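Mosquitocidal toxin (Bacillus sphaericus, PDB 2CB4) poisons mosquitoes, probably through this catalytic domain, an ADP-ribosyltransferase expected to transfer ADP-ribose from NAD+ to target proteins. Local coordinates at residues Leu56-Thr62 against Ala158-Asp163; Ile122-Arg128 against Glu178-Pro184; Leu42-Pro48 against Thr109-Asn113. The protein carries 1 engineered substitution. All coordinates share one frame. Residues are numbered along the deposited sequence.

Contact 1: residues Leu56-Thr62 against Ala158-Asp163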
loop_
_atom_site.group_PDB
_atom_site.type_symbol
_atom_site.label_atom_id
_atom_site.label_comp_id
_atom_site.label_asym_id
_atom_site.label_seq_id
_atom_site.Cartn_x
_atom_site.Cartn_y
_atom_site.Cartn_z
ATOM N N LEU A 56 -46.629 3.308 -1.279
ATOM C CA LEU A 56 -46.002 4.189 -2.250
ATOM C C LEU A 56 -46.823 4.264 -3.509
ATOM O O LEU A 56 -47.327 3.266 -4.009
ATOM C CB LEU A 56 -44.583 3.719 -2.581
ATOM C CG LEU A 56 -43.592 3.710 -1.413
ATOM C CD1 LEU A 56 -42.241 3.196 -1.853
ATOM C CD2 LEU A 56 -43.472 5.059 -0.732
ATOM N N HIS A 57 -46.947 5.464 -4.033
ATOM C CA HIS A 57 -47.681 5.656 -5.248
ATOM C C HIS A 57 -46.694 5.945 -6.396
ATOM O O HIS A 57 -46.033 6.988 -6.411
ATOM C CB HIS A 57 -48.702 6.776 -5.092
ATOM C CG HIS A 57 -49.581 6.945 -6.287
ATOM N ND1 HIS A 57 -49.197 7.668 -7.403
ATOM C CD2 HIS A 57 -50.811 6.453 -6.571
ATOM C CE1 HIS A 57 -50.155 7.636 -8.313
ATOM N NE2 HIS A 57 -51.144 6.895 -7.835
HETATM N N MSE A 58 -46.588 4.993 -7.329
HETATM C CA MSE A 58 -45.725 5.096 -8.499
HETATM C C MSE A 58 -46.385 5.969 -9.565
HETATM O O MSE A 58 -47.584 5.930 -9.716
HETATM C CB MSE A 58 -45.556 3.692 -9.048
HETATM C CG MSE A 58 -44.913 2.681 -8.102
HETATM SE SE MSE A 58 -43.644 3.417 -6.861
HETATM C CE MSE A 58 -43.311 1.905 -5.826
ATOM N N ARG A 59 -45.619 6.784 -10.292
ATOM C CA ARG A 59 -46.232 7.627 -11.316
ATOM C C ARG A 59 -46.893 6.742 -12.352
ATOM O O ARG A 59 -46.387 5.670 -12.716
ATOM C CB ARG A 59 -45.190 8.395 -12.091
ATOM C CG ARG A 59 -44.763 9.700 -11.587
ATOM C CD ARG A 59 -43.393 9.863 -12.199
ATOM N NE ARG A 59 -43.418 10.846 -13.248
ATOM C CZ ARG A 59 -42.720 10.768 -14.362
ATOM N NH1 ARG A 59 -41.939 9.719 -14.612
ATOM N NH2 ARG A 59 -42.822 11.751 -15.243
ATOM N N GLU A 60 -47.929 7.316 -12.930
ATOM C CA GLU A 60 -48.699 6.622 -13.959
ATOM C C GLU A 60 -48.580 7.223 -15.353
ATOM O O GLU A 60 -48.408 8.430 -15.531
ATOM C CB GLU A 60 -50.206 6.495 -13.519
ATOM C CG GLU A 60 -50.496 5.371 -12.469
ATOM C CD GLU A 60 -51.685 5.711 -11.598
ATOM O OE1 GLU A 60 -52.556 6.496 -12.053
ATOM O OE2 GLU A 60 -51.738 5.219 -10.444
ATOM N N GLN A 61 -48.671 6.357 -16.344
ATOM C CA GLN A 61 -48.620 6.787 -17.740
ATOM C C GLN A 61 -47.283 7.403 -18.091
ATOM O O GLN A 61 -47.215 8.367 -18.853
ATOM C CB GLN A 61 -49.735 7.786 -18.029
ATOM C CG GLN A 61 -51.118 7.126 -17.975
ATOM C CD GLN A 61 -52.221 8.126 -17.744
ATOM O OE1 GLN A 61 -51.963 9.205 -17.216
ATOM N NE2 GLN A 61 -53.411 7.764 -18.135
ATOM N N THR A 62 -46.227 6.851 -17.517
ATOM C CA THR A 62 -44.910 7.373 -17.815
ATOM C C THR A 62 -44.496 6.716 -19.122
ATOM O O THR A 62 -43.610 7.199 -19.828
ATOM C CB THR A 62 -43.901 7.164 -16.671
ATOM O OG1 THR A 62 -43.608 5.764 -16.486
ATOM C CG2 THR A 62 -44.398 7.799 -15.424
ATOM N N ALA A 158 -38.727 10.022 -18.334
ATOM C CA ALA A 158 -38.275 8.696 -17.970
ATOM C C ALA A 158 -39.457 7.829 -17.536
ATOM O O ALA A 158 -40.486 8.333 -17.071
ATOM C CB ALA A 158 -37.260 8.836 -16.754
ATOM N N PRO A 159 -39.269 6.527 -17.609
ATOM C CA PRO A 159 -40.301 5.617 -17.155
ATOM C C PRO A 159 -40.200 5.539 -15.635
ATOM O O PRO A 159 -39.097 5.561 -15.065
ATOM C CB PRO A 159 -39.843 4.252 -17.743
ATOM C CG PRO A 159 -38.329 4.388 -17.907
ATOM C CD PRO A 159 -38.179 5.817 -18.343
ATOM N N GLY A 160 -41.349 5.391 -14.976
ATOM C CA GLY A 160 -41.367 5.214 -13.538
ATOM C C GLY A 160 -41.219 6.431 -12.665
ATOM O O GLY A 160 -41.608 7.557 -13.015
ATOM N N GLY A 161 -40.666 6.160 -11.489
ATOM C CA GLY A 161 -40.465 7.153 -10.463
ATOM C C GLY A 161 -41.584 7.043 -9.412
ATOM O O GLY A 161 -42.711 6.689 -9.735
ATOM N N ILE A 162 -41.248 7.362 -8.161
ATOM C CA ILE A 162 -42.195 7.374 -7.047
ATOM C C ILE A 162 -42.756 8.774 -6.938
ATOM O O ILE A 162 -42.004 9.742 -6.859
ATOM C CB ILE A 162 -41.482 7.078 -5.733
ATOM C CG1 ILE A 162 -40.715 5.762 -5.827
ATOM C CG2 ILE A 162 -42.437 7.111 -4.577
ATOM C CD1 ILE A 162 -39.735 5.586 -4.639
ATOM N N ASP A 163 -44.080 8.889 -6.954
ATOM C CA ASP A 163 -44.763 10.187 -6.816
ATOM C C ASP A 163 -44.838 10.467 -5.312
ATOM O O ASP A 163 -45.701 9.944 -4.601
ATOM C CB ASP A 163 -46.167 10.093 -7.397
ATOM C CG ASP A 163 -46.893 11.423 -7.378
ATOM O OD1 ASP A 163 -46.690 12.212 -6.429
ATOM O OD2 ASP A 163 -47.657 11.689 -8.327
HETATM O O HOH W 1 -41.280 11.310 -17.564
#

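Contact 2: residues Ile122-Arg128 against Glu178-Pro184. Engineered in segment 178-184: Gln180 (natural residue Glu).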
loop_
_atom_site.group_PDB
_atom_site.type_symbol
_atom_site.label_atom_id
_atom_site.label_comp_id
_atom_site.label_asym_id
_atom_site.label_seq_id
_atom_site.Cartn_x
_atom_site.Cartn_y
_atom_site.Cartn_z
ATOM N N ILE A 122 -29.649 5.595 -2.589
ATOM C CA ILE A 122 -29.750 5.120 -3.964
ATOM C C ILE A 122 -30.780 5.945 -4.761
ATOM O O ILE A 122 -31.026 5.668 -5.935
ATOM C CB ILE A 122 -30.197 3.634 -4.005
ATOM C CG1 ILE A 122 -31.576 3.445 -3.346
ATOM C CG2 ILE A 122 -29.148 2.715 -3.380
ATOM C CD1 ILE A 122 -32.350 2.199 -3.874
ATOM N N PHE A 123 -31.387 6.944 -4.124
ATOM C CA PHE A 123 -32.401 7.768 -4.787
ATOM C C PHE A 123 -31.869 9.025 -5.478
ATOM O O PHE A 123 -30.967 9.715 -4.983
ATOM C CB PHE A 123 -33.498 8.223 -3.779
ATOM C CG PHE A 123 -34.071 7.102 -2.949
ATOM C CD1 PHE A 123 -34.943 6.170 -3.515
ATOM C CD2 PHE A 123 -33.734 6.970 -1.593
ATOM C CE1 PHE A 123 -35.435 5.108 -2.741
ATOM C CE2 PHE A 123 -34.224 5.923 -0.825
ATOM C CZ PHE A 123 -35.076 4.989 -1.400
ATOM N N VAL A 124 -32.508 9.372 -6.601
ATOM C CA VAL A 124 -32.164 10.595 -7.312
ATOM C C VAL A 124 -33.442 11.407 -7.438
ATOM O O VAL A 124 -34.444 10.905 -7.805
ATOM C CB VAL A 124 -31.526 10.295 -8.731
ATOM C CG1 VAL A 124 -31.497 11.548 -9.608
ATOM C CG2 VAL A 124 -30.166 9.729 -8.559
ATOM N N SER A 125 -33.428 12.663 -7.092
ATOM C CA SER A 125 -34.664 13.420 -7.214
ATOM C C SER A 125 -34.821 14.179 -8.506
ATOM O O SER A 125 -33.860 14.563 -9.141
ATOM C CB SER A 125 -34.761 14.452 -6.068
ATOM O OG SER A 125 -35.110 13.763 -4.889
ATOM N N THR A 126 -36.060 14.499 -8.815
ATOM C CA THR A 126 -36.418 15.373 -9.943
ATOM C C THR A 126 -37.633 16.158 -9.398
ATOM O O THR A 126 -38.205 15.827 -8.390
ATOM C CB THR A 126 -36.727 14.607 -11.249
ATOM O OG1 THR A 126 -37.869 13.791 -11.010
ATOM C CG2 THR A 126 -35.503 13.650 -11.640
ATOM N N THR A 127 -37.987 17.252 -10.052
ATOM C CA THR A 127 -39.123 18.053 -9.669
ATOM C C THR A 127 -39.943 18.224 -10.957
ATOM O O THR A 127 -39.407 18.221 -12.054
ATOM C CB THR A 127 -38.701 19.424 -9.015
ATOM O OG1 THR A 127 -39.867 20.113 -8.541
ATOM C CG2 THR A 127 -37.974 20.331 -10.006
ATOM N N ARG A 128 -41.251 18.359 -10.817
ATOM C CA ARG A 128 -42.113 18.507 -11.987
ATOM C C ARG A 128 -42.051 19.863 -12.629
ATOM O O ARG A 128 -41.987 20.871 -11.936
ATOM C CB ARG A 128 -43.571 18.212 -11.613
ATOM C CG ARG A 128 -43.783 16.870 -10.899
ATOM C CD ARG A 128 -45.255 16.595 -10.679
ATOM N NE ARG A 128 -45.946 16.405 -11.945
ATOM C CZ ARG A 128 -47.223 16.704 -12.172
ATOM N NH1 ARG A 128 -47.972 17.213 -11.210
ATOM N NH2 ARG A 128 -47.752 16.493 -13.373
ATOM N N GLU A 178 -41.799 20.838 -2.930
ATOM C CA GLU A 178 -40.823 20.534 -3.963
ATOM C C GLU A 178 -41.393 19.716 -5.140
ATOM O O GLU A 178 -40.749 19.586 -6.221
ATOM C CB GLU A 178 -39.592 19.852 -3.358
ATOM C CG GLU A 178 -38.485 19.573 -4.355
ATOM C CD GLU A 178 -37.305 18.926 -3.710
ATOM O OE1 GLU A 178 -37.425 18.381 -2.584
ATOM O OE2 GLU A 178 -36.242 18.947 -4.333
ATOM N N ASP A 179 -42.593 19.160 -4.915
ATOM C CA ASP A 179 -43.298 18.330 -5.893
ATOM C C ASP A 179 -42.350 17.365 -6.571
ATOM O O ASP A 179 -42.175 17.457 -7.785
ATOM C CB ASP A 179 -43.927 19.185 -6.984
ATOM C CG ASP A 179 -44.864 20.235 -6.444
ATOM O OD1 ASP A 179 -45.648 19.924 -5.504
ATOM O OD2 ASP A 179 -44.828 21.373 -6.974
ATOM N N GLN A 180 -41.759 16.449 -5.805
ATOM C CA GLN A 180 -40.756 15.532 -6.335
ATOM C C GLN A 180 -41.211 14.253 -6.868
ATOM O O GLN A 180 -42.118 13.619 -6.294
ATOM C CB GLN A 180 -39.902 15.058 -5.192
ATOM C CG GLN A 180 -38.681 15.774 -4.896
ATOM C CD GLN A 180 -37.805 14.950 -3.940
ATOM O OE1 GLN A 180 -37.412 13.779 -4.216
ATOM N NE2 GLN A 180 -37.509 15.517 -2.789
ATOM N N ILE A 181 -40.450 13.760 -7.843
ATOM C CA ILE A 181 -40.638 12.437 -8.371
ATOM C C ILE A 181 -39.250 11.822 -8.140
ATOM O O ILE A 181 -38.271 12.361 -8.621
ATOM C CB ILE A 181 -41.021 12.465 -9.847
ATOM C CG1 ILE A 181 -42.136 13.480 -10.102
ATOM C CG2 ILE A 181 -41.176 11.024 -10.345
ATOM C CD1 ILE A 181 -43.559 13.174 -9.243
ATOM N N THR A 182 -39.165 10.780 -7.313
ATOM C CA THR A 182 -37.897 10.149 -6.940
ATOM C C THR A 182 -37.620 8.880 -7.736
ATOM O O THR A 182 -38.567 8.111 -8.015
ATOM C CB THR A 182 -37.909 9.793 -5.432
ATOM O OG1 THR A 182 -38.115 10.982 -4.666
ATOM C CG2 THR A 182 -36.627 9.120 -4.993
ATOM N N PHE A 183 -36.327 8.674 -8.092
ATOM C CA PHE A 183 -35.903 7.522 -8.873
ATOM C C PHE A 183 -34.908 6.664 -8.142
ATOM O O PHE A 183 -33.742 7.010 -8.040
ATOM C CB PHE A 183 -35.344 7.957 -10.228
ATOM C CG PHE A 183 -36.376 8.572 -11.134
ATOM C CD1 PHE A 183 -36.957 7.831 -12.173
ATOM C CD2 PHE A 183 -36.792 9.877 -10.932
ATOM C CE1 PHE A 183 -37.928 8.395 -12.986
ATOM C CE2 PHE A 183 -37.764 10.457 -11.752
ATOM C CZ PHE A 183 -38.347 9.711 -12.774
ATOM N N PRO A 184 -35.368 5.515 -7.644
ATOM C CA PRO A 184 -34.465 4.597 -6.944
ATOM C C PRO A 184 -33.540 4.033 -8.028
ATOM O O PRO A 184 -34.014 3.529 -9.058
ATOM C CB PRO A 184 -35.426 3.500 -6.391
ATOM C CG PRO A 184 -36.789 4.107 -6.419
ATOM C CD PRO A 184 -36.772 5.022 -7.634
#

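Contact 3: residues Leu42-Pro48 against Thr109-Asn113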
loop_
_atom_site.group_PDB
_atom_site.type_symbol
_atom_site.label_atom_id
_atom_site.label_comp_id
_atom_site.label_asym_id
_atom_site.label_seq_id
_atom_site.Cartn_x
_atom_site.Cartn_y
_atom_site.Cartn_z
ATOM N N LEU A 42 -38.033 -3.727 0.985
ATOM C CA LEU A 42 -36.936 -3.074 1.689
ATOM C C LEU A 42 -37.277 -1.606 2.020
ATOM O O LEU A 42 -37.055 -1.140 3.128
ATOM C CB LEU A 42 -35.712 -3.126 0.787
ATOM C CG LEU A 42 -34.318 -3.342 1.348
ATOM C CD1 LEU A 42 -34.358 -4.254 2.536
ATOM C CD2 LEU A 42 -33.477 -3.950 0.256
ATOM N N ILE A 43 -37.840 -0.889 1.060
ATOM C CA ILE A 43 -38.223 0.504 1.268
ATOM C C ILE A 43 -39.502 0.635 2.121
ATOM O O ILE A 43 -39.563 1.446 3.036
ATOM C CB ILE A 43 -38.472 1.210 -0.108
ATOM C CG1 ILE A 43 -37.180 1.320 -0.910
ATOM C CG2 ILE A 43 -39.170 2.544 0.070
ATOM C CD1 ILE A 43 -37.391 1.796 -2.350
ATOM N N SER A 44 -40.528 -0.144 1.779
ATOM C CA SER A 44 -41.845 -0.127 2.454
ATOM C C SER A 44 -41.858 -0.417 3.957
ATOM O O SER A 44 -42.664 0.139 4.707
ATOM C CB SER A 44 -42.796 -1.088 1.753
ATOM O OG SER A 44 -43.360 -0.469 0.611
ATOM N N THR A 45 -40.967 -1.288 4.394
ATOM C CA THR A 45 -40.901 -1.648 5.797
ATOM C C THR A 45 -40.364 -0.579 6.742
ATOM O O THR A 45 -40.523 -0.691 7.955
ATOM C CB THR A 45 -40.179 -2.987 5.995
ATOM O OG1 THR A 45 -38.765 -2.822 5.743
ATOM C CG2 THR A 45 -40.793 -4.036 5.040
ATOM N N ARG A 46 -39.736 0.460 6.206
ATOM C CA ARG A 46 -39.240 1.533 7.068
ATOM C C ARG A 46 -40.210 2.715 6.967
ATOM O O ARG A 46 -39.876 3.858 7.332
ATOM C CB ARG A 46 -37.802 1.946 6.709
ATOM C CG ARG A 46 -36.725 0.906 7.027
ATOM C CD ARG A 46 -36.528 0.740 8.527
ATOM N NE ARG A 46 -35.774 -0.471 8.863
ATOM C CZ ARG A 46 -35.524 -0.888 10.109
ATOM N NH1 ARG A 46 -35.976 -0.177 11.146
ATOM N NH2 ARG A 46 -34.819 -2.003 10.315
ATOM N N ILE A 47 -41.412 2.439 6.458
ATOM C CA ILE A 47 -42.442 3.467 6.334
ATOM C C ILE A 47 -43.696 3.074 7.136
ATOM O O ILE A 47 -44.452 2.177 6.735
ATOM C CB ILE A 47 -42.838 3.752 4.871
ATOM C CG1 ILE A 47 -41.593 4.031 4.013
ATOM C CG2 ILE A 47 -43.869 4.887 4.814
ATOM C CD1 ILE A 47 -41.906 4.444 2.592
ATOM N N PRO A 48 -43.908 3.750 8.265
ATOM C CA PRO A 48 -45.066 3.476 9.113
ATOM C C PRO A 48 -46.365 3.656 8.328
ATOM O O PRO A 48 -46.499 4.591 7.535
ATOM C CB PRO A 48 -44.965 4.551 10.206
ATOM C CG PRO A 48 -43.553 5.005 10.178
ATOM C CD PRO A 48 -43.141 4.911 8.745
ATOM N N THR A 109 -31.559 2.783 1.473
ATOM C CA THR A 109 -32.934 2.689 0.962
ATOM C C THR A 109 -33.940 3.398 1.826
ATOM O O THR A 109 -35.124 3.334 1.568
ATOM C CB THR A 109 -33.389 1.212 0.779
ATOM O OG1 THR A 109 -33.175 0.486 2.000
ATOM C CG2 THR A 109 -32.579 0.555 -0.322
ATOM N N HIS A 110 -33.461 4.096 2.848
ATOM C CA HIS A 110 -34.345 4.817 3.736
ATOM C C HIS A 110 -34.926 6.075 3.105
ATOM O O HIS A 110 -34.412 7.186 3.260
ATOM C CB HIS A 110 -33.682 5.092 5.085
ATOM C CG HIS A 110 -34.658 5.443 6.155
ATOM N ND1 HIS A 110 -34.477 5.096 7.484
ATOM C CD2 HIS A 110 -35.856 6.092 6.099
ATOM C CE1 HIS A 110 -35.506 5.536 8.197
ATOM N NE2 HIS A 110 -36.358 6.137 7.378
ATOM N N LEU A 111 -36.039 5.885 2.406
ATOM C CA LEU A 111 -36.724 6.952 1.699
ATOM C C LEU A 111 -37.110 8.195 2.475
ATOM O O LEU A 111 -36.899 9.310 2.002
ATOM C CB LEU A 111 -37.910 6.403 0.896
ATOM C CG LEU A 111 -38.642 7.418 0.004
ATOM C CD1 LEU A 111 -37.680 8.037 -1.006
ATOM C CD2 LEU A 111 -39.802 6.743 -0.700
ATOM N N LEU A 112 -37.716 8.022 3.645
ATOM C CA LEU A 112 -38.139 9.179 4.451
ATOM C C LEU A 112 -36.961 9.982 4.983
ATOM O O LEU A 112 -37.023 11.201 5.022
ATOM C CB LEU A 112 -39.072 8.758 5.597
ATOM C CG LEU A 112 -40.547 8.614 5.181
ATOM C CD1 LEU A 112 -41.345 7.965 6.308
ATOM C CD2 LEU A 112 -41.171 9.949 4.752
ATOM N N ASN A 113 -35.871 9.308 5.331
ATOM C CA ASN A 113 -34.711 9.996 5.819
ATOM C C ASN A 113 -34.044 10.741 4.692
ATOM O O ASN A 113 -33.545 11.877 4.869
ATOM C CB ASN A 113 -33.717 9.029 6.445
ATOM C CG ASN A 113 -34.007 8.760 7.883
ATOM O OD1 ASN A 113 -34.993 9.281 8.482
ATOM N ND2 ASN A 113 -33.194 7.941 8.470
HETATM O O HOH W 2 -37.727 3.390 3.425
#

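Contact 1: residues Leu56-Thr62 against Ala158-Asp163
Two backbone hydrogen bonds bring the segments together. Asp163 N donates to His57 O (2.8 Å) and Arg59 N to Gly161 O (3.0 Å, nearly straight), so that the backbones of Met58 and Ile162 are paired in a single beta bridge.

A second set joins side chains to backbone. Arg59 is long enough to lie along segment 158-163 and give NH1 to two carbonyls, Gly160 O at 2.7 Å and Ala158 O at 3.2 Å, while its NH2 reaches Ala158 N through water 1, which accepts from both. Further along, Gly160 N donates to Thr62 OG1 (2.7 Å), a small polar group that fits this buried spot. Gly160 and Gly161 have positive phi angles at which a CB would jam against the preceding carbonyl; at Gly161 it would also crowd Arg59 CD.

In the fold, the loop between helix 36-44 and strand 78-82 is thus laid against strand 162-163, which pairs in turn with strand 180-184 of the large sheet of the ADP-ribosyltransferase domain. Asp163 is also the N-cap of helix 164-167, its OD1 bonded to Ala166 N.

Apolar packing completes the contact: Ile162 meets selenomethionine Met58 (SE to CG1, 3.9 Å) and, more loosely, Leu56 (CD1 to CD1, 4.4 Å). Leu56, and Met58 with its long unbranched side chain, also touch Tyr40 on helix 36-44.

Contact 2: residues Ile122-Arg128 against Glu178-Pro184
Rotamers decide what the three hydroxyl residues of strand 123-128 do against antiparallel strand 180-184. Thr126, with chi1 p, turns OG1 onto Ile181 O (2.8 Å), a carbonyl that also takes a weak bond from Thr126 N. Thr127, with chi1 t, sends OG1 to Glu178 O (2.5 Å), two residues ahead of strand 180-184. Ser125, with chi1 m, gives OG to Gln180 OE1 at a very short 2.4 Å. Gln180 is an engineered replacement of Glu; its OE1 also receives a weak bond from Thr182 OG1, and its NE2 donates to Glu178 OE1 (2.9 Å).

Ser125-Thr126-Thr127 and Glu178-x-Glu (Glu180 in the natural sequence) are consistent with the Ser-Thr-Ser-like and Glu-x-Glu motifs of the Arg-Ser-Glu class of ADP-ribosyltransferases, whose NAD+ site such strands line. Arg80, bonded to Ser125 O, is probably the Arg.

Regular pairing holds the strands in register, as in Val124 N to Phe183 O (3.0 Å) and Phe183 N to Val124 O (2.9 Å). Phe183 turns its ring edge to Thr126 OG1, whereas Phe123 lies beside Pro184 (CD1 to CB, 4.0 Å). Arg128 rests its CG on Ile181 CG1 (3.9 Å) and reaches Glu75 O with NH2.

Contact 3: residues Leu42-Pro48 against Thr109-Asn113
Segment 42-48 comes off the last part of helix 36-44 into a type I turn from Ser44 to Ile47, marked by Ile47 N to Ser44 O at 3.2 Å. In segment 109-113, His110 is the centre of an inverse gamma turn, with a weak bond from Leu111 N to Thr109 O (2.8 Å), and holds the N-cap position of helix 111-117. The two backbones come closest at Ile43 and Thr109, with CA atoms 5.7 Å apart. No hydrogen bond joins them directly; water 2 donates to Ile43 O (2.7 Å) and accepts from Leu111 N (3.2 Å), so it bridges the backbones of the two segments.

Branched aliphatic side chains fill the rest. Ile43 CG2 meets Leu111 CB at 4.1 Å and Ile43 CG1 lies 3.8 Å from Thr109 O, while Leu112 CD1 touches Ile47 CG2 and Pro48 CD, both at 4.3 Å. Compact Thr109 fits against Leu42 (Thr109 OG1 to Leu42 CG, 4.0 Å). Arg46 and His110 also pack on Asp34 of a second subunit.

The contact therefore joins the C-terminal end of helix 36-44 to the N-terminal start of helix 111-117, and inward both Ile43 and Leu111 press on Phe123 of strand 123-131.

Contact 2 is centred about 5 Å from the chain centre, with the centre of contact 1 about 10 Å from it and that of contact 3 about 15 Å; the centres of contacts 1 and 3 are about 17 Å apart. Strands 162-163 and 180-184 are neighbours in one sheet, so contacts 1 and 2 share it. Contact 3 reaches the same core through helices 36-44 and 111-117: Leu111 meets Leu56 and Ile162 of contact 1 and Phe123 of contact 2. Along the chain contacts 1 and 3 interleave, as do 1 and 2, whereas contact 3 closes before contact 2 opens. Segments 42-48 and 56-62, which precede strand 78-82, are thereby packed onto the part carrying the probable transferase motifs.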